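Local coordinates for protein VirX1 (Cyanophage Syn10, PDB 6QGM) that iodinates diverse substrates, probably as a flavin-dependent enzyme of the tryptophan halogenase family, at residues 116-125 and 491-502; 126-134 and 463-471. All coordinates share one frame; numbering follows the deposited sequence.

Both contacts fasten consecutive stretches, helix 113-120 with its following turn and then helix 129-134, to helices from the C-terminal part. Contact 2 is nested inside the loop closed by contact 1, their centres about 15 Å apart. The centre of contact 1 lies about 33 Å from that of the chain; it is partly buried and buries 674 Å² through ion pairs, aromatic rings and L117. Contact 2, its centre about 19 Å from that of the chain, is smaller at 329 Å² and rests on apolar and aromatic packing. They touch chiefly through F133, CE1 3.5 Å from L117 CD1 and CD1 3.6 Å from W501 NE1, and also where R132 packs on W501.

Contact 1: 116-125 and 491-502; sequences KLANKYPEDF and DYYYEDIRKDWL
A salt-bridge network of K116, K120 and D491 marks one end of this helix-helix contact: K116 NZ lies 3.0 Å from D491 OD1, on its syn lone pair, while K120 NZ meets D491 OD2 at 2.6 Å from above the carboxylate plane. K120 NZ also pairs with D477. The bends at chi3 and chi4 of K120 bring its ammonium over the face of the Y494 ring, a cation-pi contact with NZ 4.9 Å from the centroid. L117 CD2 touches the ring edge at Y494 CD2, and the Y494 hydroxyl bonds to D109.

Far from the chain centre, helix 113-120 is held against helix 494-512, their short segments crossing at -95° with axes 10.8 Å apart; helix 477-484 borders the lysine end. The turn 121-125 extends the contact along the second helix. There the R498 side chain runs over the Y121 face opposite K120 CB, and Y121 OH donates to E495 OE2 at 2.6 Å. R498, extended from CG to NE, carries its guanidinium past Y121 to D124, where NE and NH2 both give weak, bent hydrogen bonds to OD2 within a salt bridge. F125 CE1 packs 3.6 Å from W501 CE3, the ring planes inclined at 38°.

Contact 2: 126-134 and 463-471; sequences PPETFARFV and SFIIAGHGL
P127 and G468 bring the two backbones closest, their CA atoms 5.1 Å apart, while A131 and F464 form the next near pair. The short, weakly bonded helix 129-134 and helix 463-468 run roughly antiparallel, with 142° between their directions and 9.7 Å between their axes. A type I turn from P126 to T129 leads into the first helix; the second ends in a Schellman motif in which G470, with positive phi, follows the last turn. The pyrrolidine of P127 lies against this C-terminal end: its CB is 3.4 Å from A467 O, and its CG faces G470 CA.

Farther along, F130 carries the aromatic part of the contact. With CG anti to the backbone N (chi1 173°), its ring extends toward the second helix, and its edge, at CE2, points at the face of F464 in a T-shaped pair, CE2 lying 3.7 Å from F464 CD1 with the planes at 66°. The methyl of A467 packs obliquely against the same F130 ring, 3.7 Å from CG, and S463 CB touches CZ. V134 CG2 reaches F464 CE1 at 3.6 Å and also lies over one face of F130, so this methyl joins both rings. A131 CA approaches the F464 edge.

Elsewhere, W114 meets F130 edge-to-face and Y94 packs against F464. H469 O accepts a bond from R376 of the second subunit. Between the segments the contacts are van der Waals and aromatic, without hydrogen bonds; the helix-end carbonyls are engaged within their own segment (A467 O by G470 N) or outside it (G468 O by R85).

Contact 1: 116-125 and 491-502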
loop_
_atom_site.group_PDB
_atom_site.type_symbol
_atom_site.label_atom_id
_atom_site.label_comp_id
_atom_site.label_asym_id
_atom_site.label_seq_id
_atom_site.Cartn_x
_atom_site.Cartn_y
_atom_site.Cartn_z
ATOM N N LYS B 116 22.209 -7.977 17.371
ATOM C CA LYS B 116 23.666 -7.691 17.366
ATOM C C LYS B 116 24.304 -8.294 18.625
ATOM O O LYS B 116 25.375 -8.922 18.486
ATOM C CB LYS B 116 23.938 -6.194 17.228
ATOM C CG LYS B 116 23.541 -5.620 15.876
ATOM C CD LYS B 116 23.930 -4.177 15.645
ATOM C CE LYS B 116 25.425 -3.938 15.632
ATOM N NZ LYS B 116 25.783 -2.767 14.793
ATOM N N LEU B 117 23.654 -8.149 19.790
ATOM C CA LEU B 117 24.104 -8.760 21.071
ATOM C C LEU B 117 24.232 -10.282 20.894
ATOM O O LEU B 117 25.271 -10.845 21.311
ATOM C CB LEU B 117 23.120 -8.424 22.199
ATOM C CG LEU B 117 23.185 -6.993 22.729
ATOM C CD1 LEU B 117 22.093 -6.726 23.751
ATOM C CD2 LEU B 117 24.538 -6.729 23.347
ATOM N N ALA B 118 23.209 -10.908 20.302
ATOM C CA ALA B 118 23.136 -12.365 20.033
ATOM C C ALA B 118 24.327 -12.806 19.165
ATOM O O ALA B 118 24.884 -13.883 19.454
ATOM C CB ALA B 118 21.823 -12.708 19.384
ATOM N N ASN B 119 24.730 -12.002 18.171
ATOM C CA ASN B 119 25.856 -12.324 17.250
ATOM C C ASN B 119 27.183 -12.174 17.994
ATOM O O ASN B 119 28.030 -13.075 17.886
ATOM C CB ASN B 119 25.828 -11.464 15.982
ATOM C CG ASN B 119 24.865 -11.987 14.930
ATOM O OD1 ASN B 119 24.596 -13.191 14.864
ATOM N ND2 ASN B 119 24.348 -11.087 14.098
ATOM N N LYS B 120 27.349 -11.071 18.728
ATOM C CA LYS B 120 28.607 -10.712 19.425
ATOM C C LYS B 120 28.819 -11.617 20.639
ATOM O O LYS B 120 29.962 -12.011 20.866
ATOM C CB LYS B 120 28.552 -9.252 19.855
ATOM C CG LYS B 120 28.547 -8.243 18.717
ATOM C CD LYS B 120 28.636 -6.815 19.253
ATOM C CE LYS B 120 29.385 -5.895 18.321
ATOM N NZ LYS B 120 28.550 -5.618 17.140
ATOM N N TYR B 121 27.763 -11.921 21.397
ATOM C CA TYR B 121 27.850 -12.600 22.718
ATOM C C TYR B 121 26.850 -13.751 22.786
ATOM O O TYR B 121 25.939 -13.743 23.605
ATOM C CB TYR B 121 27.632 -11.568 23.827
ATOM C CG TYR B 121 28.404 -10.285 23.648
ATOM C CD1 TYR B 121 29.789 -10.259 23.698
ATOM C CD2 TYR B 121 27.745 -9.087 23.435
ATOM C CE1 TYR B 121 30.499 -9.079 23.544
ATOM C CE2 TYR B 121 28.436 -7.896 23.273
ATOM C CZ TYR B 121 29.820 -7.889 23.329
ATOM O OH TYR B 121 30.480 -6.702 23.197
ATOM N N PRO B 122 27.031 -14.797 21.952
ATOM C CA PRO B 122 26.054 -15.881 21.814
ATOM C C PRO B 122 25.729 -16.581 23.139
ATOM O O PRO B 122 24.568 -16.835 23.383
ATOM C CB PRO B 122 26.733 -16.904 20.893
ATOM C CG PRO B 122 27.812 -16.122 20.174
ATOM C CD PRO B 122 28.236 -15.033 21.135
ATOM N N GLU B 123 26.752 -16.857 23.953
ATOM C CA GLU B 123 26.599 -17.568 25.251
ATOM C C GLU B 123 25.732 -16.738 26.201
ATOM O O GLU B 123 25.028 -17.355 26.995
ATOM C CB GLU B 123 27.960 -17.876 25.878
ATOM C CG GLU B 123 28.840 -18.775 25.023
ATOM C CD GLU B 123 28.173 -20.040 24.492
ATOM O OE1 GLU B 123 27.362 -20.655 25.231
ATOM O OE2 GLU B 123 28.445 -20.402 23.319
ATOM N N ASP B 124 25.734 -15.410 26.086
ATOM C CA ASP B 124 24.979 -14.504 26.996
ATOM C C ASP B 124 23.576 -14.195 26.461
ATOM O O ASP B 124 22.744 -13.723 27.263
ATOM C CB ASP B 124 25.743 -13.202 27.232
ATOM C CG ASP B 124 27.054 -13.412 27.956
ATOM O OD1 ASP B 124 27.115 -14.345 28.794
ATOM O OD2 ASP B 124 27.994 -12.634 27.684
ATOM N N PHE B 125 23.315 -14.427 25.172
ATOM C CA PHE B 125 22.055 -13.989 24.505
ATOM C C PHE B 125 21.480 -15.102 23.631
ATOM O O PHE B 125 21.268 -14.920 22.431
ATOM C CB PHE B 125 22.308 -12.690 23.729
ATOM C CG PHE B 125 22.573 -11.511 24.619
ATOM C CD1 PHE B 125 21.526 -10.771 25.139
ATOM C CD2 PHE B 125 23.868 -11.149 24.944
ATOM C CE1 PHE B 125 21.775 -9.702 25.986
ATOM C CE2 PHE B 125 24.115 -10.070 25.777
ATOM C CZ PHE B 125 23.068 -9.350 26.297
ATOM N N ASP B 491 31.127 -0.145 17.211
ATOM C CA ASP B 491 30.181 -0.961 18.011
ATOM C C ASP B 491 30.699 -1.138 19.444
ATOM O O ASP B 491 30.017 -1.821 20.206
ATOM C CB ASP B 491 30.000 -2.331 17.355
ATOM C CG ASP B 491 28.767 -2.441 16.477
ATOM O OD1 ASP B 491 27.904 -1.528 16.557
ATOM O OD2 ASP B 491 28.687 -3.434 15.707
ATOM N N TYR B 492 31.847 -0.558 19.805
ATOM C CA TYR B 492 32.494 -0.840 21.104
ATOM C C TYR B 492 31.471 -0.666 22.239
ATOM O O TYR B 492 31.566 -1.473 23.168
ATOM C CB TYR B 492 33.788 -0.050 21.334
ATOM C CG TYR B 492 34.422 -0.466 22.644
ATOM C CD1 TYR B 492 34.957 -1.746 22.800
ATOM C CD2 TYR B 492 34.399 0.363 23.765
ATOM C CE1 TYR B 492 35.477 -2.172 24.014
ATOM C CE2 TYR B 492 34.915 -0.053 24.982
ATOM C CZ TYR B 492 35.459 -1.320 25.107
ATOM O OH TYR B 492 35.979 -1.713 26.306
ATOM N N TYR B 493 30.502 0.257 22.143
ATOM C CA TYR B 493 29.493 0.559 23.199
ATOM C C TYR B 493 28.572 -0.641 23.497
ATOM O O TYR B 493 27.821 -0.589 24.498
ATOM C CB TYR B 493 28.671 1.797 22.838
ATOM C CG TYR B 493 27.718 1.662 21.680
ATOM C CD1 TYR B 493 28.160 1.750 20.372
ATOM C CD2 TYR B 493 26.361 1.480 21.894
ATOM C CE1 TYR B 493 27.288 1.657 19.298
ATOM C CE2 TYR B 493 25.467 1.386 20.836
ATOM C CZ TYR B 493 25.930 1.485 19.534
ATOM O OH TYR B 493 25.063 1.402 18.489
ATOM N N TYR B 494 28.629 -1.694 22.679
ATOM C CA TYR B 494 27.849 -2.941 22.869
ATOM C C TYR B 494 28.390 -3.689 24.094
ATOM O O TYR B 494 27.584 -4.327 24.799
ATOM C CB TYR B 494 27.798 -3.754 21.566
ATOM C CG TYR B 494 26.584 -3.433 20.731
ATOM C CD1 TYR B 494 26.528 -2.316 19.910
ATOM C CD2 TYR B 494 25.450 -4.220 20.830
ATOM C CE1 TYR B 494 25.389 -2.005 19.189
ATOM C CE2 TYR B 494 24.308 -3.942 20.098
ATOM C CZ TYR B 494 24.270 -2.821 19.281
ATOM O OH TYR B 494 23.136 -2.541 18.564
ATOM N N GLU B 495 29.691 -3.597 24.370
ATOM C CA GLU B 495 30.328 -4.154 25.601
ATOM C C GLU B 495 29.593 -3.609 26.826
ATOM O O GLU B 495 29.357 -4.402 27.751
ATOM C CB GLU B 495 31.801 -3.760 25.689
ATOM C CG GLU B 495 32.671 -4.493 24.689
ATOM C CD GLU B 495 32.927 -5.934 25.081
ATOM O OE1 GLU B 495 33.320 -6.131 26.260
ATOM O OE2 GLU B 495 32.852 -6.864 24.213
ATOM N N ASP B 496 29.228 -2.321 26.814
ATOM C CA ASP B 496 28.528 -1.635 27.934
ATOM C C ASP B 496 27.054 -2.058 27.941
ATOM O O ASP B 496 26.525 -2.289 29.039
ATOM C CB ASP B 496 28.646 -0.114 27.861
ATOM C CG ASP B 496 29.971 0.468 28.295
ATOM O OD1 ASP B 496 30.808 -0.247 28.915
ATOM O OD2 ASP B 496 30.145 1.647 28.020
ATOM N N ILE B 497 26.410 -2.167 26.770
ATOM C CA ILE B 497 24.994 -2.619 26.691
ATOM C C ILE B 497 24.935 -4.014 27.302
ATOM O O ILE B 497 24.032 -4.256 28.123
ATOM C CB ILE B 497 24.436 -2.583 25.258
ATOM C CG1 ILE B 497 24.388 -1.164 24.699
ATOM C CG2 ILE B 497 23.053 -3.199 25.229
ATOM C CD1 ILE B 497 23.880 -1.059 23.287
ATOM N N ARG B 498 25.877 -4.881 26.928
ATOM C CA ARG B 498 25.981 -6.286 27.417
ATOM C C ARG B 498 26.099 -6.302 28.944
ATOM O O ARG B 498 25.194 -6.838 29.595
ATOM C CB ARG B 498 27.186 -6.966 26.771
ATOM C CG ARG B 498 27.506 -8.335 27.338
ATOM C CD ARG B 498 28.763 -8.885 26.705
ATOM N NE ARG B 498 29.165 -10.110 27.367
ATOM C CZ ARG B 498 29.770 -10.165 28.538
ATOM N NH1 ARG B 498 30.093 -9.051 29.165
ATOM N NH2 ARG B 498 30.094 -11.325 29.070
ATOM N N LYS B 499 27.184 -5.736 29.480
ATOM C CA LYS B 499 27.497 -5.709 30.936
ATOM C C LYS B 499 26.316 -5.085 31.684
ATOM O O LYS B 499 25.867 -5.694 32.649
ATOM C CB LYS B 499 28.811 -4.942 31.177
ATOM C CG LYS B 499 29.210 -4.618 32.614
ATOM C CD LYS B 499 29.843 -3.231 32.770
ATOM C CE LYS B 499 30.363 -2.989 34.164
ATOM N NZ LYS B 499 31.459 -3.933 34.476
ATOM N N ASP B 500 25.822 -3.929 31.238
ATOM C CA ASP B 500 24.729 -3.173 31.910
ATOM C C ASP B 500 23.457 -4.016 31.913
ATOM O O ASP B 500 22.819 -4.101 32.978
ATOM C CB ASP B 500 24.466 -1.813 31.260
ATOM C CG ASP B 500 25.524 -0.762 31.595
ATOM O OD1 ASP B 500 26.376 -1.021 32.483
ATOM O OD2 ASP B 500 25.503 0.310 30.964
ATOM N N TRP B 501 23.100 -4.623 30.784
ATOM C CA TRP B 501 21.862 -5.441 30.691
ATOM C C TRP B 501 22.007 -6.699 31.561
ATOM O O TRP B 501 21.084 -6.952 32.358
ATOM C CB TRP B 501 21.454 -5.802 29.259
ATOM C CG TRP B 501 20.098 -6.446 29.290
ATOM C CD1 TRP B 501 18.897 -5.807 29.420
ATOM C CD2 TRP B 501 19.811 -7.858 29.342
ATOM N NE1 TRP B 501 17.887 -6.725 29.489
ATOM C CE2 TRP B 501 18.412 -7.988 29.436
ATOM C CE3 TRP B 501 20.595 -9.019 29.277
ATOM C CZ2 TRP B 501 17.786 -9.229 29.474
ATOM C CZ3 TRP B 501 19.976 -10.248 29.322
ATOM C CH2 TRP B 501 18.588 -10.350 29.436
ATOM N N LEU B 502 23.102 -7.453 31.431
ATOM C CA LEU B 502 23.327 -8.692 32.223
ATOM C C LEU B 502 23.191 -8.351 33.707
ATOM O O LEU B 502 22.566 -9.156 34.460
ATOM C CB LEU B 502 24.696 -9.295 31.900
ATOM C CG LEU B 502 24.815 -9.951 30.518
ATOM C CD1 LEU B 502 26.227 -10.454 30.269
ATOM C CD2 LEU B 502 23.802 -11.066 30.321
#

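Contact 2: 126-134 and 463-471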
loop_
_atom_site.group_PDB
_atom_site.type_symbol
_atom_site.label_atom_id
_atom_site.label_comp_id
_atom_site.label_asym_id
_atom_site.label_seq_id
_atom_site.Cartn_x
_atom_site.Cartn_y
_atom_site.Cartn_z
ATOM N N PRO B 126 21.145 -16.271 24.210
ATOM C CA PRO B 126 20.391 -17.288 23.480
ATOM C C PRO B 126 19.003 -16.772 23.121
ATOM O O PRO B 126 18.560 -15.761 23.671
ATOM C CB PRO B 126 20.304 -18.458 24.472
ATOM C CG PRO B 126 20.430 -17.794 25.821
ATOM C CD PRO B 126 21.429 -16.676 25.598
ATOM N N PRO B 127 18.282 -17.450 22.194
ATOM C CA PRO B 127 16.960 -16.987 21.739
ATOM C C PRO B 127 15.961 -16.584 22.846
ATOM O O PRO B 127 15.203 -15.644 22.631
ATOM C CB PRO B 127 16.441 -18.197 20.946
ATOM C CG PRO B 127 17.694 -18.878 20.420
ATOM C CD PRO B 127 18.729 -18.674 21.506
ATOM N N GLU B 128 15.981 -17.249 24.008
ATOM C CA GLU B 128 15.025 -16.971 25.106
ATOM C C GLU B 128 15.286 -15.589 25.716
ATOM O O GLU B 128 14.442 -15.157 26.524
ATOM C CB GLU B 128 15.072 -18.041 26.201
ATOM C CG GLU B 128 16.428 -18.228 26.852
ATOM C CD GLU B 128 17.298 -19.319 26.219
ATOM O OE1 GLU B 128 17.088 -19.628 25.008
ATOM O OE2 GLU B 128 18.212 -19.851 26.931
ATOM N N THR B 129 16.390 -14.916 25.369
ATOM C CA THR B 129 16.781 -13.613 25.972
ATOM C C THR B 129 16.122 -12.438 25.238
ATOM O O THR B 129 16.084 -11.334 25.858
ATOM C CB THR B 129 18.296 -13.396 26.044
ATOM O OG1 THR B 129 18.827 -13.378 24.715
ATOM C CG2 THR B 129 18.974 -14.441 26.912
ATOM N N PHE B 130 15.634 -12.616 24.002
ATOM C CA PHE B 130 14.961 -11.521 23.252
ATOM C C PHE B 130 13.790 -10.993 24.088
ATOM O O PHE B 130 13.693 -9.745 24.283
ATOM C CB PHE B 130 14.466 -11.933 21.867
ATOM C CG PHE B 130 13.636 -10.857 21.208
ATOM C CD1 PHE B 130 14.237 -9.732 20.670
ATOM C CD2 PHE B 130 12.245 -10.942 21.186
ATOM C CE1 PHE B 130 13.467 -8.733 20.096
ATOM C CE2 PHE B 130 11.478 -9.952 20.592
ATOM C CZ PHE B 130 12.093 -8.843 20.057
ATOM N N ALA B 131 12.924 -11.894 24.574
ATOM C CA ALA B 131 11.696 -11.514 25.310
ATOM C C ALA B 131 12.093 -10.744 26.587
ATOM O O ALA B 131 11.507 -9.682 26.856
ATOM C CB ALA B 131 10.881 -12.747 25.610
ATOM N N ARG B 132 13.074 -11.267 27.332
ATOM C CA ARG B 132 13.604 -10.645 28.565
ATOM C C ARG B 132 14.119 -9.254 28.235
ATOM O O ARG B 132 13.930 -8.355 29.050
ATOM C CB ARG B 132 14.758 -11.461 29.140
ATOM C CG ARG B 132 14.478 -12.948 29.239
ATOM C CD ARG B 132 14.970 -13.487 30.552
ATOM N NE ARG B 132 14.944 -14.940 30.532
ATOM C CZ ARG B 132 15.992 -15.718 30.321
ATOM N NH1 ARG B 132 17.197 -15.199 30.130
ATOM N NH2 ARG B 132 15.831 -17.028 30.329
ATOM N N PHE B 133 14.766 -9.108 27.079
ATOM C CA PHE B 133 15.482 -7.880 26.677
ATOM C C PHE B 133 14.488 -6.819 26.204
ATOM O O PHE B 133 14.905 -5.676 26.098
ATOM C CB PHE B 133 16.516 -8.189 25.595
ATOM C CG PHE B 133 17.408 -7.029 25.219
ATOM C CD1 PHE B 133 18.535 -6.724 25.970
ATOM C CD2 PHE B 133 17.121 -6.239 24.118
ATOM C CE1 PHE B 133 19.349 -5.651 25.623
ATOM C CE2 PHE B 133 17.946 -5.179 23.774
ATOM C CZ PHE B 133 19.056 -4.880 24.521
ATOM N N VAL B 134 13.232 -7.151 25.919
ATOM C CA VAL B 134 12.273 -6.145 25.356
ATOM C C VAL B 134 10.990 -6.071 26.182
ATOM O O VAL B 134 10.234 -5.107 25.981
ATOM C CB VAL B 134 11.948 -6.422 23.880
ATOM C CG1 VAL B 134 13.214 -6.383 23.039
ATOM C CG2 VAL B 134 11.183 -7.734 23.703
ATOM N N SER B 463 8.056 -10.832 15.921
ATOM C CA SER B 463 9.428 -10.666 16.453
ATOM C C SER B 463 9.704 -11.729 17.529
ATOM O O SER B 463 10.774 -12.353 17.460
ATOM C CB SER B 463 9.659 -9.267 16.948
ATOM O OG SER B 463 9.852 -8.394 15.856
ATOM N N PHE B 464 8.766 -11.975 18.448
ATOM C CA PHE B 464 8.969 -12.937 19.561
ATOM C C PHE B 464 9.072 -14.372 19.017
ATOM O O PHE B 464 9.843 -15.173 19.554
ATOM C CB PHE B 464 7.830 -12.849 20.574
ATOM C CG PHE B 464 7.792 -11.558 21.348
ATOM C CD1 PHE B 464 8.599 -11.363 22.457
ATOM C CD2 PHE B 464 6.960 -10.530 20.937
ATOM C CE1 PHE B 464 8.568 -10.164 23.150
ATOM C CE2 PHE B 464 6.923 -9.333 21.633
ATOM C CZ PHE B 464 7.746 -9.146 22.724
ATOM N N ILE B 465 8.310 -14.681 17.977
ATOM C CA ILE B 465 8.192 -16.044 17.379
ATOM C C ILE B 465 9.468 -16.379 16.587
ATOM O O ILE B 465 10.067 -17.433 16.880
ATOM C CB ILE B 465 6.922 -16.140 16.511
ATOM C CG1 ILE B 465 5.654 -15.830 17.312
ATOM C CG2 ILE B 465 6.829 -17.509 15.845
ATOM C CD1 ILE B 465 5.533 -16.580 18.620
ATOM N N ILE B 466 9.883 -15.531 15.646
ATOM C CA ILE B 466 11.105 -15.781 14.820
ATOM C C ILE B 466 12.378 -15.648 15.679
ATOM O O ILE B 466 13.346 -16.389 15.406
ATOM C CB ILE B 466 11.143 -14.910 13.543
ATOM C CG1 ILE B 466 11.266 -13.417 13.842
ATOM C CG2 ILE B 466 9.944 -15.211 12.656
ATOM C CD1 ILE B 466 11.364 -12.555 12.613
ATOM N N ALA B 467 12.374 -14.784 16.698
ATOM C CA ALA B 467 13.451 -14.702 17.721
ATOM C C ALA B 467 13.598 -16.056 18.422
ATOM O O ALA B 467 14.744 -16.570 18.480
ATOM C CB ALA B 467 13.176 -13.609 18.726
ATOM N N GLY B 468 12.480 -16.605 18.926
ATOM C CA GLY B 468 12.427 -17.881 19.666
ATOM C C GLY B 468 12.824 -19.051 18.798
ATOM O O GLY B 468 13.341 -20.044 19.352
ATOM N N HIS B 469 12.585 -18.959 17.490
ATOM C CA HIS B 469 12.952 -20.020 16.514
ATOM C C HIS B 469 14.428 -19.882 16.123
ATOM O O HIS B 469 14.902 -20.722 15.359
ATOM C CB HIS B 469 12.026 -19.973 15.295
ATOM C CG HIS B 469 10.732 -20.692 15.482
ATOM N ND1 HIS B 469 10.631 -21.878 16.183
ATOM C CD2 HIS B 469 9.487 -20.424 15.026
ATOM C CE1 HIS B 469 9.381 -22.292 16.162
ATOM N NE2 HIS B 469 8.654 -21.413 15.456
ATOM N N GLY B 470 15.112 -18.844 16.613
ATOM C CA GLY B 470 16.572 -18.661 16.495
ATOM C C GLY B 470 16.966 -17.818 15.297
ATOM O O GLY B 470 18.083 -17.971 14.823
ATOM N N LEU B 471 16.096 -16.926 14.846
ATOM C CA LEU B 471 16.415 -15.972 13.750
ATOM C C LEU B 471 16.795 -14.604 14.339
ATOM O O LEU B 471 16.348 -14.281 15.423
ATOM C CB LEU B 471 15.208 -15.879 12.809
ATOM C CG LEU B 471 14.803 -17.172 12.111
ATOM C CD1 LEU B 471 13.343 -17.139 11.700
ATOM C CD2 LEU B 471 15.679 -17.431 10.913
#